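Local structure of RagB/SusD family nutrient uptake outer membrane protein (Bacteroides thetaiotaomicron, 7KV2) at residues D55-N68 and I108-R121. The protein probably binds beta-glucans at the outer membrane surface of a human gut bacterium, as a SusD-family surface glycan-binding protein that aids nutrient uptake. Numbering follows the deposited sequence.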
loop_
_atom_site.group_PDB
_atom_site.type_symbol
_atom_site.label_atom_id
_atom_site.label_comp_id
_atom_site.label_asym_id
_atom_site.label_seq_id
_atom_site.Cartn_x
_atom_site.Cartn_y
_atom_site.Cartn_z
ATOM N N ASP A 55 13.758 -5.495 -5.441
ATOM C CA ASP A 55 13.241 -6.752 -4.843
ATOM C C ASP A 55 12.551 -6.482 -3.513
ATOM O O ASP A 55 11.530 -7.101 -3.224
ATOM C CB ASP A 55 14.335 -7.810 -4.702
ATOM C CG ASP A 55 14.489 -8.639 -5.953
ATOM O OD1 ASP A 55 13.465 -9.128 -6.473
ATOM O OD2 ASP A 55 15.641 -8.775 -6.415
ATOM N N PRO A 56 13.095 -5.630 -2.614
ATOM C CA PRO A 56 12.468 -5.419 -1.301
ATOM C C PRO A 56 11.036 -4.843 -1.370
ATOM O O PRO A 56 10.301 -4.979 -0.417
ATOM C CB PRO A 56 13.474 -4.491 -0.606
ATOM C CG PRO A 56 14.786 -4.901 -1.239
ATOM C CD PRO A 56 14.427 -4.985 -2.710
ATOM N N LEU A 57 10.651 -4.247 -2.503
ATOM C CA LEU A 57 9.222 -3.876 -2.743
ATOM C C LEU A 57 8.306 -5.058 -2.423
ATOM O O LEU A 57 7.212 -4.795 -1.837
ATOM C CB LEU A 57 8.984 -3.424 -4.194
ATOM C CG LEU A 57 9.598 -2.089 -4.578
ATOM C CD1 LEU A 57 9.417 -1.864 -6.063
ATOM C CD2 LEU A 57 9.037 -0.923 -3.770
ATOM N N HIS A 58 8.659 -6.288 -2.811
ATOM C CA HIS A 58 7.742 -7.445 -2.716
ATOM C C HIS A 58 8.056 -8.278 -1.485
ATOM O O HIS A 58 7.550 -9.352 -1.412
ATOM C CB HIS A 58 7.702 -8.306 -3.987
ATOM C CG HIS A 58 8.987 -8.967 -4.361
ATOM N ND1 HIS A 58 9.404 -10.174 -3.831
ATOM C CD2 HIS A 58 9.937 -8.590 -5.233
ATOM C CE1 HIS A 58 10.582 -10.494 -4.360
ATOM N NE2 HIS A 58 10.914 -9.556 -5.237
ATOM N N TRP A 59 8.796 -7.770 -0.504
ATOM C CA TRP A 59 9.160 -8.545 0.712
ATOM C C TRP A 59 8.180 -8.449 1.882
ATOM O O TRP A 59 8.003 -9.469 2.539
ATOM C CB TRP A 59 10.551 -8.087 1.195
ATOM C CG TRP A 59 11.668 -8.555 0.315
ATOM C CD1 TRP A 59 11.585 -9.244 -0.858
ATOM C CD2 TRP A 59 13.078 -8.314 0.542
ATOM N NE1 TRP A 59 12.841 -9.451 -1.373
ATOM C CE2 TRP A 59 13.776 -8.885 -0.542
ATOM C CE3 TRP A 59 13.802 -7.671 1.550
ATOM C CZ2 TRP A 59 15.170 -8.849 -0.636
ATOM C CZ3 TRP A 59 15.180 -7.651 1.470
ATOM C CH2 TRP A 59 15.849 -8.235 0.393
ATOM N N PRO A 60 7.683 -7.251 2.298
ATOM C CA PRO A 60 7.175 -7.062 3.654
ATOM C C PRO A 60 5.965 -7.900 4.060
ATOM O O PRO A 60 5.803 -8.198 5.249
ATOM C CB PRO A 60 6.816 -5.569 3.793
ATOM C CG PRO A 60 6.980 -4.971 2.450
ATOM C CD PRO A 60 7.704 -5.981 1.578
ATOM N N ASP A 61 5.201 -8.386 3.084
ATOM C CA ASP A 61 4.067 -9.295 3.371
ATOM C C ASP A 61 4.567 -10.619 4.000
ATOM O O ASP A 61 3.792 -11.272 4.753
ATOM C CB ASP A 61 3.239 -9.505 2.098
ATOM C CG ASP A 61 4.003 -10.186 0.976
ATOM O OD1 ASP A 61 5.128 -9.721 0.625
ATOM O OD2 ASP A 61 3.426 -11.136 0.405
ATOM N N TRP A 62 5.823 -11.011 3.761
ATOM C CA TRP A 62 6.428 -12.191 4.432
ATOM C C TRP A 62 7.950 -12.112 4.308
ATOM O O TRP A 62 8.504 -12.468 3.239
ATOM C CB TRP A 62 5.863 -13.499 3.886
ATOM C CG TRP A 62 6.556 -14.743 4.346
ATOM C CD1 TRP A 62 7.152 -15.666 3.539
ATOM C CD2 TRP A 62 6.802 -15.175 5.697
ATOM N NE1 TRP A 62 7.722 -16.657 4.284
ATOM C CE2 TRP A 62 7.501 -16.400 5.610
ATOM C CE3 TRP A 62 6.486 -14.666 6.964
ATOM C CZ2 TRP A 62 7.924 -17.104 6.737
ATOM C CZ3 TRP A 62 6.895 -15.357 8.081
ATOM C CH2 TRP A 62 7.626 -16.550 7.965
ATOM N N ALA A 63 8.609 -11.640 5.372
ATOM C CA ALA A 63 10.066 -11.430 5.372
ATOM C C ALA A 63 10.561 -11.312 6.820
ATOM O O ALA A 63 9.815 -10.780 7.688
ATOM C CB ALA A 63 10.392 -10.185 4.571
ATOM N N PHE A 64 11.791 -11.771 7.073
ATOM C CA PHE A 64 12.426 -11.589 8.411
ATOM C C PHE A 64 11.511 -12.185 9.476
ATOM O O PHE A 64 11.358 -11.552 10.534
ATOM C CB PHE A 64 12.706 -10.102 8.660
ATOM C CG PHE A 64 13.597 -9.480 7.613
ATOM C CD1 PHE A 64 14.955 -9.805 7.552
ATOM C CD2 PHE A 64 13.085 -8.604 6.660
ATOM C CE1 PHE A 64 15.766 -9.291 6.547
ATOM C CE2 PHE A 64 13.909 -8.058 5.682
ATOM C CZ PHE A 64 15.250 -8.399 5.627
ATOM N N ASP A 65 10.890 -13.327 9.149
ATOM C CA ASP A 65 9.989 -14.161 9.990
ATOM C C ASP A 65 8.746 -13.393 10.459
ATOM O O ASP A 65 8.099 -13.873 11.379
ATOM C CB ASP A 65 10.773 -14.796 11.138
ATOM C CG ASP A 65 11.918 -15.601 10.542
ATOM O OD1 ASP A 65 11.623 -16.549 9.787
ATOM O OD2 ASP A 65 13.075 -15.191 10.736
ATOM N N GLU A 66 8.341 -12.343 9.742
ATOM C CA GLU A 66 7.105 -11.594 10.034
ATOM C C GLU A 66 6.237 -11.386 8.786
ATOM O O GLU A 66 6.767 -11.320 7.694
ATOM C CB GLU A 66 7.447 -10.202 10.527
ATOM C CG GLU A 66 8.054 -10.265 11.900
ATOM C CD GLU A 66 8.386 -8.930 12.504
ATOM O OE1 GLU A 66 7.613 -7.980 12.322
ATOM O OE2 GLU A 66 9.403 -8.900 13.235
ATOM N N TYR A 67 4.934 -11.282 9.014
ATOM C CA TYR A 67 3.910 -10.815 8.031
ATOM C C TYR A 67 3.603 -9.359 8.327
ATOM O O TYR A 67 2.950 -9.071 9.360
ATOM C CB TYR A 67 2.661 -11.683 8.152
ATOM C CG TYR A 67 2.929 -13.148 8.003
ATOM C CD1 TYR A 67 3.001 -13.741 6.757
ATOM C CD2 TYR A 67 3.105 -13.965 9.110
ATOM C CE1 TYR A 67 3.265 -15.084 6.605
ATOM C CE2 TYR A 67 3.382 -15.312 8.974
ATOM C CZ TYR A 67 3.433 -15.883 7.719
ATOM O OH TYR A 67 3.692 -17.216 7.519
ATOM N N ASN A 68 4.157 -8.432 7.539
ATOM C CA ASN A 68 3.932 -6.972 7.689
ATOM C C ASN A 68 3.452 -6.392 6.339
ATOM O O ASN A 68 4.000 -5.409 5.851
ATOM C CB ASN A 68 5.193 -6.223 8.127
ATOM C CG ASN A 68 5.762 -6.488 9.520
ATOM O OD1 ASN A 68 6.813 -5.907 9.813
ATOM N ND2 ASN A 68 5.145 -7.335 10.337
ATOM N N ILE A 108 6.003 -4.381 15.153
ATOM C CA ILE A 108 6.384 -4.941 13.842
ATOM C C ILE A 108 7.819 -4.481 13.570
ATOM O O ILE A 108 8.207 -3.364 14.008
ATOM C CB ILE A 108 5.364 -4.575 12.745
ATOM C CG1 ILE A 108 5.124 -3.080 12.601
ATOM C CG2 ILE A 108 4.093 -5.331 13.036
ATOM C CD1 ILE A 108 4.718 -2.660 11.199
ATOM N N TYR A 109 8.575 -5.342 12.927
ATOM C CA TYR A 109 10.020 -5.120 12.649
ATOM C C TYR A 109 10.364 -5.511 11.197
ATOM O O TYR A 109 11.319 -4.949 10.638
ATOM C CB TYR A 109 10.789 -5.889 13.729
ATOM C CG TYR A 109 12.236 -5.513 13.945
ATOM C CD1 TYR A 109 12.822 -4.437 13.301
ATOM C CD2 TYR A 109 13.010 -6.259 14.821
ATOM C CE1 TYR A 109 14.162 -4.131 13.500
ATOM C CE2 TYR A 109 14.343 -5.949 15.041
ATOM C CZ TYR A 109 14.919 -4.891 14.371
ATOM O OH TYR A 109 16.233 -4.550 14.580
ATOM N N GLY A 110 9.588 -6.401 10.572
ATOM C CA GLY A 110 9.838 -6.844 9.180
ATOM C C GLY A 110 9.889 -5.669 8.214
ATOM O O GLY A 110 10.814 -5.577 7.371
ATOM N N LEU A 111 8.945 -4.751 8.336
ATOM C CA LEU A 111 8.780 -3.659 7.356
ATOM C C LEU A 111 9.991 -2.736 7.462
ATOM O O LEU A 111 10.472 -2.252 6.465
ATOM C CB LEU A 111 7.465 -2.912 7.645
ATOM C CG LEU A 111 7.205 -1.673 6.789
ATOM C CD1 LEU A 111 7.094 -2.044 5.322
ATOM C CD2 LEU A 111 5.937 -0.957 7.234
ATOM N N TRP A 112 10.434 -2.471 8.686
ATOM C CA TRP A 112 11.653 -1.667 8.949
ATOM C C TRP A 112 12.841 -2.298 8.198
ATOM O O TRP A 112 13.513 -1.604 7.468
ATOM C CB TRP A 112 11.841 -1.621 10.468
ATOM C CG TRP A 112 13.094 -0.918 10.899
ATOM C CD1 TRP A 112 14.390 -1.347 10.759
ATOM C CD2 TRP A 112 13.152 0.358 11.543
ATOM N NE1 TRP A 112 15.252 -0.400 11.264
ATOM C CE2 TRP A 112 14.527 0.657 11.743
ATOM C CE3 TRP A 112 12.194 1.287 11.961
ATOM C CZ2 TRP A 112 14.937 1.830 12.372
ATOM C CZ3 TRP A 112 12.606 2.457 12.560
ATOM C CH2 TRP A 112 13.967 2.713 12.770
ATOM N N LYS A 113 13.043 -3.594 8.347
ATOM C CA LYS A 113 14.187 -4.331 7.766
ATOM C C LYS A 113 14.050 -4.338 6.242
ATOM O O LYS A 113 15.056 -4.145 5.569
ATOM C CB LYS A 113 14.265 -5.752 8.307
ATOM C CG LYS A 113 14.663 -5.849 9.777
ATOM C CD LYS A 113 14.570 -7.258 10.316
ATOM C CE LYS A 113 14.807 -7.351 11.818
ATOM N NZ LYS A 113 14.569 -8.727 12.329
ATOM N N CYS A 114 12.823 -4.452 5.712
ATOM C CA CYS A 114 12.609 -4.382 4.245
ATOM C C CYS A 114 12.943 -2.994 3.718
ATOM O O CYS A 114 13.585 -2.901 2.640
ATOM C CB CYS A 114 11.183 -4.780 3.863
ATOM S SG CYS A 114 10.749 -6.469 4.289
ATOM N N ALA A 115 12.526 -1.926 4.398
ATOM C CA ALA A 115 12.734 -0.543 3.948
ATOM C C ALA A 115 14.234 -0.280 3.860
ATOM O O ALA A 115 14.718 0.253 2.813
ATOM C CB ALA A 115 12.086 0.408 4.903
ATOM N N TYR A 116 14.975 -0.675 4.896
ATOM C CA TYR A 116 16.431 -0.358 4.945
ATOM C C TYR A 116 17.190 -1.289 4.002
ATOM O O TYR A 116 18.233 -0.820 3.493
ATOM C CB TYR A 116 16.949 -0.328 6.387
ATOM C CG TYR A 116 16.589 0.975 7.041
ATOM C CD1 TYR A 116 17.180 2.167 6.656
ATOM C CD2 TYR A 116 15.604 1.042 8.008
ATOM C CE1 TYR A 116 16.818 3.379 7.220
ATOM C CE2 TYR A 116 15.246 2.243 8.599
ATOM C CZ TYR A 116 15.885 3.413 8.238
ATOM O OH TYR A 116 15.488 4.604 8.776
ATOM N N SER A 117 16.709 -2.510 3.723
ATOM C CA SER A 117 17.312 -3.389 2.677
ATOM C C SER A 117 17.171 -2.701 1.327
ATOM O O SER A 117 18.177 -2.629 0.573
ATOM C CB SER A 117 16.729 -4.775 2.635
ATOM O OG SER A 117 16.839 -5.366 3.920
ATOM N N GLY A 118 15.984 -2.170 1.036
ATOM C CA GLY A 118 15.753 -1.372 -0.176
ATOM C C GLY A 118 16.744 -0.207 -0.276
ATOM O O GLY A 118 17.443 -0.102 -1.309
ATOM N N VAL A 119 16.821 0.614 0.764
ATOM C CA VAL A 119 17.709 1.802 0.835
ATOM C C VAL A 119 19.148 1.353 0.544
ATOM O O VAL A 119 19.821 2.032 -0.266
ATOM C CB VAL A 119 17.601 2.517 2.188
ATOM C CG1 VAL A 119 18.669 3.582 2.295
ATOM C CG2 VAL A 119 16.247 3.146 2.441
ATOM N N LYS A 120 19.614 0.289 1.180
ATOM C CA LYS A 120 21.016 -0.196 1.026
ATOM C C LYS A 120 21.246 -0.595 -0.431
ATOM O O LYS A 120 22.278 -0.232 -0.980
ATOM C CB LYS A 120 21.327 -1.371 1.960
ATOM C CG LYS A 120 21.524 -0.961 3.418
ATOM C CD LYS A 120 21.637 -2.100 4.421
ATOM C CE LYS A 120 22.107 -1.635 5.789
ATOM N NZ LYS A 120 21.568 -2.493 6.875
ATOM N N ARG A 121 20.297 -1.291 -1.057
ATOM C CA ARG A 121 20.485 -1.743 -2.458
ATOM C C ARG A 121 20.517 -0.543 -3.403
ATOM O O ARG A 121 21.294 -0.614 -4.372
ATOM C CB ARG A 121 19.426 -2.783 -2.838
ATOM C CG ARG A 121 19.576 -4.055 -2.036
ATOM C CD ARG A 121 18.610 -5.090 -2.521
ATOM N NE ARG A 121 18.817 -6.340 -1.838
ATOM C CZ ARG A 121 18.455 -7.500 -2.310
ATOM N NH1 ARG A 121 17.834 -7.585 -3.481
ATOM N NH2 ARG A 121 18.729 -8.587 -1.618
HETATM O O HOH W 1 17.359 -9.973 -4.803
HETATM O O HOH W 2 11.744 -9.080 11.868
#
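Glu66 and Asn68 grip the start of helix 110-130 by the backbone N-H groups of its N-cap residue, Tyr109, and of Gly110 and Leu111. Glu66 OE1 accepts from Tyr109 N at 2.9 Å, a nearly straight bond (167°) on the syn side of the carboxylate, while Gly110 N, 3.1 Å from the same Glu66 OE1, comes from above the carboxylate plane. Asn68 ND2 donates to the anti lone pair of Glu66 OE1, so three donors fix this oxygen, and a second bond, from Asn68 ND2 to Tyr67 O, helps hold the amide. That leaves Asn68 OD1 to take Leu111 N at 2.8 Å. The positive end of the helix dipole would probably favour a charged Glu66. Gly110, which has no side chain, lies close against Asn68 and Glu66.

One turn on, the packing is dense and apolar. Cys114 SG lies 3.5 Å from Trp59 CB, beside Pro60 and Ala63, and meets the Phe64 ring at its edge. With CG anti to its carbonyl carbon (chi1 -58°), Phe64 turns one face to Lys113, whose CB makes a CH-pi contact 3.6 Å from the ring centroid.

The outer side is looser and watered. One water joins Phe64 O, Glu66 OE2 and Lys113 NZ; another bridges Asp55 OD2 and Arg121 NH1, whose direct salt bridge is long at 3.9 Å. The Arg121 guanidinium sets a face against the edge of Trp59, the planes 84° apart, while its NH1 also bonds Ala52 O. Loop side chains thus receive the N-H groups starting a helix in the alpha-helical, TPR-related part of the SusD fold.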